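Local coordinates for protein pantothenate kinase (Coxiella burnetii, PDB 3TQC) that catalyses the ATP-dependent phosphorylation of (R)-pantothenate to (R)-4'-phosphopantothenate, the first step of coenzyme A biosynthesis, at residues G96-V101 and S230-A235; S100-K105 and Q238-W243; K90-I95 and V194-I199. One frame throughout, in Å; residues are numbered along the deposited sequence.

Interaction 1: residues G96-V101 and S230-A235; sequences GIAGSV and SLFVDA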
loop_
_atom_site.group_PDB
_atom_site.type_symbol
_atom_site.label_atom_id
_atom_site.label_comp_id
_atom_site.label_asym_id
_atom_site.label_seq_id
_atom_site.Cartn_x
_atom_site.Cartn_y
_atom_site.Cartn_z
ATOM N N GLY B 96 -10.430 4.419 0.750
ATOM C CA GLY B 96 -10.669 3.649 1.958
ATOM C C GLY B 96 -11.007 4.570 3.105
ATOM O O GLY B 96 -10.422 5.643 3.233
ATOM N N ILE B 97 -11.981 4.180 3.926
ATOM C CA ILE B 97 -12.253 4.905 5.152
ATOM C C ILE B 97 -12.216 3.936 6.315
ATOM O O ILE B 97 -13.005 2.986 6.375
ATOM C CB ILE B 97 -13.590 5.608 5.123
ATOM C CG1 ILE B 97 -13.681 6.573 3.947
ATOM C CG2 ILE B 97 -13.793 6.417 6.419
ATOM C CD1 ILE B 97 -14.962 7.356 3.984
ATOM N N ALA B 98 -11.274 4.163 7.222
ATOM C CA ALA B 98 -11.042 3.283 8.359
ATOM C C ALA B 98 -11.198 4.092 9.650
ATOM O O ALA B 98 -11.284 5.317 9.620
ATOM C CB ALA B 98 -9.656 2.687 8.266
ATOM N N GLY B 99 -11.227 3.402 10.777
ATOM C CA GLY B 99 -11.414 4.028 12.063
ATOM C C GLY B 99 -12.186 3.094 12.978
ATOM O O GLY B 99 -12.719 2.081 12.528
ATOM N N SER B 100 -12.216 3.445 14.268
ATOM C CA SER B 100 -12.888 2.663 15.293
ATOM C C SER B 100 -14.352 2.485 14.991
ATOM O O SER B 100 -14.943 3.270 14.251
ATOM C CB SER B 100 -12.783 3.380 16.636
ATOM O OG SER B 100 -13.662 2.828 17.603
ATOM N N VAL B 101 -14.946 1.473 15.608
ATOM C CA VAL B 101 -16.385 1.401 15.707
ATOM C C VAL B 101 -16.870 2.717 16.339
ATOM O O VAL B 101 -16.289 3.187 17.312
ATOM C CB VAL B 101 -16.838 0.205 16.605
ATOM C CG1 VAL B 101 -18.382 0.176 16.765
ATOM C CG2 VAL B 101 -16.299 -1.143 16.072
ATOM N N SER B 230 -6.588 6.359 1.322
ATOM C CA SER B 230 -7.328 6.006 2.526
ATOM C C SER B 230 -7.371 7.146 3.505
ATOM O O SER B 230 -6.401 7.893 3.642
ATOM C CB SER B 230 -6.708 4.792 3.200
ATOM O OG SER B 230 -5.348 5.037 3.440
ATOM N N LEU B 231 -8.519 7.264 4.168
ATOM C CA LEU B 231 -8.743 8.197 5.259
ATOM C C LEU B 231 -8.839 7.367 6.508
ATOM O O LEU B 231 -9.448 6.304 6.494
ATOM C CB LEU B 231 -10.080 8.920 5.115
ATOM C CG LEU B 231 -10.328 10.003 4.069
ATOM C CD1 LEU B 231 -10.458 9.411 2.675
ATOM C CD2 LEU B 231 -11.596 10.752 4.445
ATOM N N PHE B 232 -8.271 7.850 7.596
ATOM C CA PHE B 232 -8.502 7.235 8.888
ATOM C C PHE B 232 -9.198 8.291 9.738
ATOM O O PHE B 232 -8.710 9.405 9.835
ATOM C CB PHE B 232 -7.200 6.768 9.520
ATOM C CG PHE B 232 -7.375 6.011 10.817
ATOM C CD1 PHE B 232 -7.288 4.632 10.848
ATOM C CD2 PHE B 232 -7.587 6.689 12.007
ATOM C CE1 PHE B 232 -7.426 3.942 12.031
ATOM C CE2 PHE B 232 -7.724 6.012 13.190
ATOM C CZ PHE B 232 -7.651 4.624 13.200
ATOM N N VAL B 233 -10.357 7.949 10.300
ATOM C CA VAL B 233 -11.060 8.852 11.213
ATOM C C VAL B 233 -10.657 8.479 12.652
ATOM O O VAL B 233 -10.784 7.322 13.052
ATOM C CB VAL B 233 -12.577 8.769 11.015
ATOM C CG1 VAL B 233 -13.292 9.737 11.968
ATOM C CG2 VAL B 233 -12.922 9.050 9.529
ATOM N N ASP B 234 -10.163 9.461 13.401
ATOM C CA ASP B 234 -9.493 9.235 14.685
ATOM C C ASP B 234 -10.130 10.105 15.751
ATOM O O ASP B 234 -10.614 11.201 15.477
ATOM C CB ASP B 234 -7.995 9.588 14.558
ATOM C CG ASP B 234 -7.156 9.171 15.785
ATOM O OD1 ASP B 234 -7.309 8.043 16.319
ATOM O OD2 ASP B 234 -6.295 9.978 16.201
ATOM N N ALA B 235 -10.110 9.622 16.973
ATOM C CA ALA B 235 -10.541 10.413 18.105
ATOM C C ALA B 235 -10.073 9.689 19.347
ATOM O O ALA B 235 -9.702 8.510 19.278
ATOM C CB ALA B 235 -12.058 10.593 18.112
HETATM O O HOH W 1 -10.673 5.536 15.022
#

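Interaction 2: residues S100-K105 and Q238-W243; sequences SVAVGK and QVIQKW. With ADP (adenosine-5'-diphosphate), chain D.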
loop_
_atom_site.group_PDB
_atom_site.type_symbol
_atom_site.label_atom_id
_atom_site.label_comp_id
_atom_site.label_asym_id
_atom_site.label_seq_id
_atom_site.Cartn_x
_atom_site.Cartn_y
_atom_site.Cartn_z
ATOM N N SER B 100 -12.216 3.445 14.268
ATOM C CA SER B 100 -12.888 2.663 15.293
ATOM C C SER B 100 -14.352 2.485 14.991
ATOM O O SER B 100 -14.943 3.270 14.251
ATOM C CB SER B 100 -12.783 3.380 16.636
ATOM O OG SER B 100 -13.662 2.828 17.603
ATOM N N VAL B 101 -14.946 1.473 15.608
ATOM C CA VAL B 101 -16.385 1.401 15.707
ATOM C C VAL B 101 -16.870 2.717 16.339
ATOM O O VAL B 101 -16.289 3.187 17.312
ATOM C CB VAL B 101 -16.838 0.205 16.605
ATOM C CG1 VAL B 101 -18.382 0.176 16.765
ATOM C CG2 VAL B 101 -16.299 -1.143 16.072
ATOM N N ALA B 102 -17.913 3.306 15.760
ATOM C CA ALA B 102 -18.579 4.500 16.296
ATOM C C ALA B 102 -17.799 5.807 16.152
ATOM O O ALA B 102 -18.162 6.808 16.759
ATOM C CB ALA B 102 -18.976 4.287 17.744
ATOM N N VAL B 103 -16.736 5.809 15.363
ATOM C CA VAL B 103 -15.935 7.008 15.191
ATOM C C VAL B 103 -16.552 7.900 14.109
ATOM O O VAL B 103 -16.281 9.090 14.033
ATOM C CB VAL B 103 -14.473 6.657 14.856
ATOM C CG1 VAL B 103 -14.326 6.278 13.403
ATOM C CG2 VAL B 103 -13.555 7.824 15.194
ATOM N N GLY B 104 -17.389 7.312 13.267
ATOM C CA GLY B 104 -18.119 8.080 12.275
ATOM C C GLY B 104 -17.752 7.795 10.840
ATOM O O GLY B 104 -17.923 8.651 9.981
ATOM N N LYS B 105 -17.264 6.604 10.537
ATOM C CA LYS B 105 -16.843 6.358 9.162
ATOM C C LYS B 105 -18.024 6.154 8.187
ATOM O O LYS B 105 -17.979 6.609 7.039
ATOM C CB LYS B 105 -15.750 5.290 9.094
ATOM C CG LYS B 105 -16.131 3.941 9.402
ATOM C CD LYS B 105 -14.905 3.099 9.783
ATOM C CE LYS B 105 -15.393 1.898 10.543
ATOM N NZ LYS B 105 -15.885 2.312 11.862
ATOM N N GLN B 238 -11.783 7.514 24.853
ATOM C CA GLN B 238 -12.865 7.900 25.790
ATOM C C GLN B 238 -13.997 8.589 25.032
ATOM O O GLN B 238 -15.169 8.410 25.346
ATOM C CB GLN B 238 -12.390 8.857 26.891
ATOM C CG GLN B 238 -11.170 8.430 27.707
ATOM C CD GLN B 238 -11.489 7.403 28.774
ATOM O OE1 GLN B 238 -11.535 6.199 28.495
ATOM N NE2 GLN B 238 -11.698 7.865 30.004
ATOM N N VAL B 239 -13.623 9.386 24.035
ATOM C CA VAL B 239 -14.595 10.121 23.231
ATOM C C VAL B 239 -15.442 9.174 22.379
ATOM O O VAL B 239 -16.672 9.284 22.362
ATOM C CB VAL B 239 -13.901 11.210 22.379
ATOM C CG1 VAL B 239 -14.804 11.693 21.231
ATOM C CG2 VAL B 239 -13.472 12.359 23.288
ATOM N N ILE B 240 -14.789 8.221 21.718
ATOM C CA ILE B 240 -15.504 7.245 20.893
ATOM C C ILE B 240 -16.441 6.418 21.778
ATOM O O ILE B 240 -17.591 6.190 21.417
ATOM C CB ILE B 240 -14.563 6.302 20.120
ATOM C CG1 ILE B 240 -13.526 7.094 19.306
ATOM C CG2 ILE B 240 -15.367 5.423 19.144
ATOM C CD1 ILE B 240 -12.382 6.267 18.820
ATOM N N GLN B 241 -15.939 6.002 22.942
ATOM C CA GLN B 241 -16.729 5.298 23.939
ATOM C C GLN B 241 -18.063 6.002 24.131
ATOM O O GLN B 241 -19.112 5.377 24.012
ATOM C CB GLN B 241 -15.968 5.223 25.269
ATOM C CG GLN B 241 -16.741 4.615 26.432
ATOM C CD GLN B 241 -15.887 4.440 27.684
ATOM O OE1 GLN B 241 -14.710 4.071 27.614
ATOM N NE2 GLN B 241 -16.472 4.718 28.823
ATOM N N LYS B 242 -18.020 7.305 24.398
ATOM C CA LYS B 242 -19.246 8.071 24.578
ATOM C C LYS B 242 -20.121 8.044 23.325
ATOM O O LYS B 242 -21.334 7.888 23.420
ATOM C CB LYS B 242 -18.956 9.516 24.981
ATOM C CG LYS B 242 -20.230 10.323 25.219
ATOM C CD LYS B 242 -19.996 11.544 26.105
ATOM C CE LYS B 242 -21.053 12.604 25.843
ATOM N NZ LYS B 242 -22.423 12.029 25.889
ATOM N N TRP B 243 -19.517 8.173 22.145
ATOM C CA TRP B 243 -20.320 8.157 20.933
ATOM C C TRP B 243 -20.955 6.799 20.770
ATOM O O TRP B 243 -22.098 6.669 20.332
ATOM C CB TRP B 243 -19.483 8.449 19.705
ATOM C CG TRP B 243 -18.889 9.810 19.677
ATOM C CD1 TRP B 243 -19.332 10.914 20.335
ATOM C CD2 TRP B 243 -17.749 10.223 18.910
ATOM N NE1 TRP B 243 -18.529 11.981 20.041
ATOM C CE2 TRP B 243 -17.549 11.582 19.171
ATOM C CE3 TRP B 243 -16.868 9.560 18.045
ATOM C CZ2 TRP B 243 -16.508 12.305 18.593
ATOM C CZ3 TRP B 243 -15.831 10.270 17.476
ATOM C CH2 TRP B 243 -15.659 11.637 17.751
HETATM P PB ADP D . -19.093 4.138 12.337
HETATM O O1B ADP D . -19.674 4.039 10.962
HETATM O O2B ADP D . -17.607 4.388 12.340
HETATM O O3B ADP D . -19.497 3.032 13.286
HETATM P PA ADP D . -21.049 6.183 12.509
HETATM O O1A ADP D . -20.695 6.815 11.185
HETATM O O2A ADP D . -22.230 5.274 12.644
HETATM O O3A ADP D . -19.753 5.411 13.058
HETATM O "O5'" ADP D . -21.231 7.335 13.581
HETATM C "C5'" ADP D . -21.116 7.069 14.968
HETATM C "C4'" ADP D . -22.051 7.991 15.737
HETATM O "O4'" ADP D . -21.561 9.328 15.704
HETATM C "C3'" ADP D . -23.434 8.045 15.123
HETATM O "O3'" ADP D . -24.388 8.161 16.180
HETATM C "C2'" ADP D . -23.435 9.271 14.246
HETATM O "O2'" ADP D . -24.714 9.879 14.203
HETATM C "C1'" ADP D . -22.431 10.169 14.937
HETATM N N9 ADP D . -21.598 10.969 14.017
HETATM C C8 ADP D . -20.719 10.476 13.134
HETATM N N7 ADP D . -20.097 11.474 12.466
HETATM C C5 ADP D . -20.593 12.621 12.938
HETATM C C6 ADP D . -20.342 14.030 12.650
HETATM N N6 ADP D . -19.431 14.353 11.699
HETATM N N1 ADP D . -21.047 14.935 13.352
HETATM C C2 ADP D . -21.957 14.586 14.290
HETATM N N3 ADP D . -22.227 13.300 14.601
HETATM C C4 ADP D . -21.576 12.297 13.961
#

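Interaction 3: residues K90-I95 and V194-I199; sequences KVPYII and VDQPDI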
loop_
_atom_site.group_PDB
_atom_site.type_symbol
_atom_site.label_atom_id
_atom_site.label_comp_id
_atom_site.label_asym_id
_atom_site.label_seq_id
_atom_site.Cartn_x
_atom_site.Cartn_y
_atom_site.Cartn_z
ATOM N N LYS B 90 -10.913 2.558 -17.913
ATOM C CA LYS B 90 -10.513 2.705 -16.522
ATOM C C LYS B 90 -11.304 1.801 -15.581
ATOM O O LYS B 90 -12.408 1.349 -15.878
ATOM C CB LYS B 90 -10.667 4.153 -16.065
ATOM C CG LYS B 90 -12.115 4.597 -15.857
ATOM C CD LYS B 90 -12.207 6.115 -15.689
ATOM C CE LYS B 90 -13.653 6.561 -15.445
ATOM N NZ LYS B 90 -14.051 6.420 -14.004
ATOM N N VAL B 91 -10.702 1.559 -14.434
ATOM C CA VAL B 91 -11.356 0.916 -13.330
ATOM C C VAL B 91 -11.602 2.040 -12.299
ATOM O O VAL B 91 -11.040 3.135 -12.436
ATOM C CB VAL B 91 -10.471 -0.199 -12.733
ATOM C CG1 VAL B 91 -10.396 -1.369 -13.665
ATOM C CG2 VAL B 91 -9.097 0.319 -12.426
ATOM N N PRO B 92 -12.414 1.767 -11.262
ATOM C CA PRO B 92 -12.771 2.821 -10.318
ATOM C C PRO B 92 -11.615 3.211 -9.407
ATOM O O PRO B 92 -10.733 2.409 -9.109
ATOM C CB PRO B 92 -13.910 2.195 -9.494
ATOM C CG PRO B 92 -14.416 1.054 -10.327
ATOM C CD PRO B 92 -13.141 0.525 -10.970
ATOM N N TYR B 93 -11.628 4.462 -9.005
ATOM C CA TYR B 93 -10.749 4.949 -7.978
ATOM C C TYR B 93 -11.396 4.563 -6.652
ATOM O O TYR B 93 -12.567 4.834 -6.459
ATOM C CB TYR B 93 -10.625 6.462 -8.096
ATOM C CG TYR B 93 -9.501 7.019 -7.283
ATOM C CD1 TYR B 93 -8.250 7.190 -7.831
ATOM C CD2 TYR B 93 -9.694 7.386 -5.953
ATOM C CE1 TYR B 93 -7.220 7.695 -7.085
ATOM C CE2 TYR B 93 -8.674 7.876 -5.201
ATOM C CZ TYR B 93 -7.437 8.048 -5.773
ATOM O OH TYR B 93 -6.405 8.548 -5.020
ATOM N N ILE B 94 -10.657 3.911 -5.763
ATOM C CA ILE B 94 -11.229 3.438 -4.506
ATOM C C ILE B 94 -10.600 4.147 -3.330
ATOM O O ILE B 94 -9.382 4.121 -3.166
ATOM C CB ILE B 94 -11.050 1.938 -4.315
ATOM C CG1 ILE B 94 -11.647 1.169 -5.500
ATOM C CG2 ILE B 94 -11.711 1.504 -3.027
ATOM C CD1 ILE B 94 -11.926 -0.306 -5.197
ATOM N N ILE B 95 -11.444 4.763 -2.511
ATOM C CA ILE B 95 -11.008 5.507 -1.351
ATOM C C ILE B 95 -11.400 4.719 -0.098
ATOM O O ILE B 95 -12.567 4.395 0.092
ATOM C CB ILE B 95 -11.670 6.887 -1.309
ATOM C CG1 ILE B 95 -11.249 7.725 -2.520
ATOM C CG2 ILE B 95 -11.317 7.637 -0.023
ATOM C CD1 ILE B 95 -12.147 8.985 -2.729
ATOM N N VAL B 194 -22.395 -2.882 -7.269
ATOM C CA VAL B 194 -21.373 -1.932 -7.623
ATOM C C VAL B 194 -21.029 -2.215 -9.087
ATOM O O VAL B 194 -20.592 -3.315 -9.432
ATOM C CB VAL B 194 -20.128 -2.095 -6.701
ATOM C CG1 VAL B 194 -18.986 -1.213 -7.160
ATOM C CG2 VAL B 194 -20.489 -1.799 -5.233
ATOM N N ASP B 195 -21.246 -1.225 -9.946
ATOM C CA ASP B 195 -21.133 -1.417 -11.384
ATOM C C ASP B 195 -20.188 -0.422 -12.066
ATOM O O ASP B 195 -20.626 0.485 -12.789
ATOM C CB ASP B 195 -22.514 -1.356 -12.034
ATOM C CG ASP B 195 -22.463 -1.645 -13.529
ATOM O OD1 ASP B 195 -21.573 -2.428 -13.943
ATOM O OD2 ASP B 195 -23.314 -1.095 -14.280
ATOM N N GLN B 196 -18.897 -0.648 -11.871
ATOM C CA GLN B 196 -17.831 0.232 -12.371
ATOM C C GLN B 196 -18.142 1.716 -12.228
ATOM O O GLN B 196 -18.102 2.457 -13.195
ATOM C CB GLN B 196 -17.453 -0.127 -13.812
ATOM C CG GLN B 196 -16.815 -1.495 -13.905
ATOM C CD GLN B 196 -15.468 -1.563 -13.204
ATOM O OE1 GLN B 196 -15.237 -2.426 -12.349
ATOM N NE2 GLN B 196 -14.565 -0.671 -13.578
ATOM N N PRO B 197 -18.437 2.154 -10.997
ATOM C CA PRO B 197 -18.627 3.578 -10.778
ATOM C C PRO B 197 -17.277 4.264 -10.946
ATOM O O PRO B 197 -16.266 3.606 -11.185
ATOM C CB PRO B 197 -19.060 3.639 -9.326
ATOM C CG PRO B 197 -18.323 2.501 -8.692
ATOM C CD PRO B 197 -18.299 1.418 -9.719
ATOM N N ASP B 198 -17.251 5.575 -10.823
ATOM C CA ASP B 198 -16.004 6.287 -10.950
ATOM C C ASP B 198 -15.220 6.170 -9.660
ATOM O O ASP B 198 -13.996 6.150 -9.668
ATOM C CB ASP B 198 -16.298 7.745 -11.268
ATOM C CG ASP B 198 -17.044 7.895 -12.559
ATOM O OD1 ASP B 198 -16.429 7.557 -13.607
ATOM O OD2 ASP B 198 -18.233 8.312 -12.513
ATOM N N ILE B 199 -15.947 6.103 -8.549
ATOM C CA ILE B 199 -15.345 6.053 -7.228
ATOM C C ILE B 199 -16.069 5.037 -6.372
ATOM O O ILE B 199 -17.310 4.947 -6.397
ATOM C CB ILE B 199 -15.408 7.424 -6.536
ATOM C CG1 ILE B 199 -14.628 8.475 -7.355
ATOM C CG2 ILE B 199 -14.911 7.315 -5.095
ATOM C CD1 ILE B 199 -14.806 9.930 -6.843
HETATM O O HOH W 2 -12.483 7.246 -11.862
HETATM O O HOH W 3 -14.856 3.623 -13.225
#

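Interaction 1: residues G96-V101 and S230-A235
G96 and A98 trade backbone hydrogen bonds with L231 and V233, which makes 96-99 and 230-234 neighbouring parallel strands. Three bonds carry the pairing: L231 N to G96 O at 2.7 Å, A98 N to L231 O at 2.9 Å, and V233 N to A98 O at 2.9 Å, each nearly straight at the hydrogen. The strand axes differ in direction by 22°, an ordinary sheet twist. Beyond the V233 N to A98 O bond, a water links the two segments: it accepts from S100 N and donates to V233 O, 2.7 Å to each.

On the face that bears A98 and F232, the phenyl ring carries the contact. F232 CG stands anti to the backbone N (chi1 -175°), and the ring lies against the other strand, with CD1 4.0 Å from A98 CB. G99 CA sits over the ring face, 4.1 Å from the centroid and 17° off its normal, a CH-pi contact with glycine as the donor. The same G99 CA lies 3.5 Å from V233 O. On the other face I97 and V233 run alongside each other in the same direction, with I97 CG2 4.2 Å from V233 CG2.

Further out, helix 105-116 packs on this second face, where I97 meets K105 and S109 and V233 meets T108. On the first face F232 reaches I294 of helix 271-294, while S230 OG is hydrogen-bonded to Q302 OE1. I97 also bonds through its backbone to L202 and G204, so strand 93-99 is paired on both edges. The chemistry implies a buried pairing defined by the backbone: bonded carbonyls, a bridging water and a glycine CA over an aromatic face are consistent with a well-defined backbone path into the phosphate-binding loop.

Interaction 2: residues S100-K105 and Q238-W243
A102 and V103 approach W243 and I240 with CA separations of 6.2 Å and 5.7 Å, as a type II turn from S100 to V103 lies against helix 237-253. No hydrogen bond crosses between the segments; the contact is van der Waals. I240 presses two methyls on the turn. CG2 packs tightly on a carbonyl oxygen, 3.0 Å from V101 O, and also meets A102 CB, while CD1 lies 3.6 Å from S100 CB. V103 CG2 touches both I240 CD1 and W243 CZ3, 4.1 Å and 4.0 Å away, and V103 crosses both side chains at a slant. The indole edge meets A102 O, CE3 lying 3.3 Å from it near the ring plane. The indole is also held from outside the two segments, by NE1 bonded to A309 O, a stack with H311 and a cation-pi contact with K307.

The turn's other side grips ADP. K105 NZ donates to ADP O2B at 2.7 Å, and the backbone amides of G104 and K105 donate to the same oxygen; A102 N serves ADP O3B. K105 NZ also bonds S100 O, coming from above the carbonyl plane, 54° out of it. This is the P-loop (Walker A) arrangement, with G104 as N-cap of helix 105-116. Amides, ammonium and probably the helix N-terminus together would stabilise the beta-phosphate's negative charge, while apolar packing by I240 and W243 backs the loop from behind.

Interaction 3: residues K90-I95 and V194-I199
K90 NZ is gripped by three partners: D198 OD1 at 2.7 Å in a salt bridge, and two waters that accept from it. D198 OD1 offers its anti lone pair, on the side away from OD2, which is itself bonded to N124 N. One water passes on to D198 O at 2.9 Å, so the ammonium ties to the carboxylate directly and to the backbone through solvent. A bend at the end of the lysine chain (chi4 83°) brings NZ to these groups.

D198 O also accepts from Y93 N at 3.0 Å, with an N-H...O angle of 158°. Just beyond, I199 CA makes a 3.1 Å C-H...O contact to Y93 O. P92 lies against residues 196-198, its CB 3.2 Å from P197 O and its CG 3.9 Å from P197 CD. Further along the strand, I95 CD1 meets I199 CG2 at 4.0 Å, the two side chains crossing at a slant.

Y93 packs on helix 52-84, and V91 bonds through its backbone to the second subunit. Y93 and I199 form a parallel bridge where strands 93-99 and 199-203 begin to pair, a central pairing in the parallel part of the P-loop kinase sheet.

Strand 93-99 carries interactions 3 and 1 and runs on into the loop of interaction 2. Interaction 3 lies at its start, where it begins to pair with strand 199-203; interaction 1 lies further along, pairing it with strand 229-234 on the other edge. Their centres are about 20 Å apart, yet L231 CD1 touches I95 CG2 at 3.3 Å. Interactions 1 and 2, centres about 10 Å apart, share S100 and V101, and V233 O lies 3.5 Å from V103 CG2. The strand of interaction 1 and the loop that follows it meet consecutive elements, strand 229-234 and then helix 237-253. ADP is held at interaction 2; the centres of interactions 2 and 3 are about 28 Å apart, on opposite sides of the chain's centre.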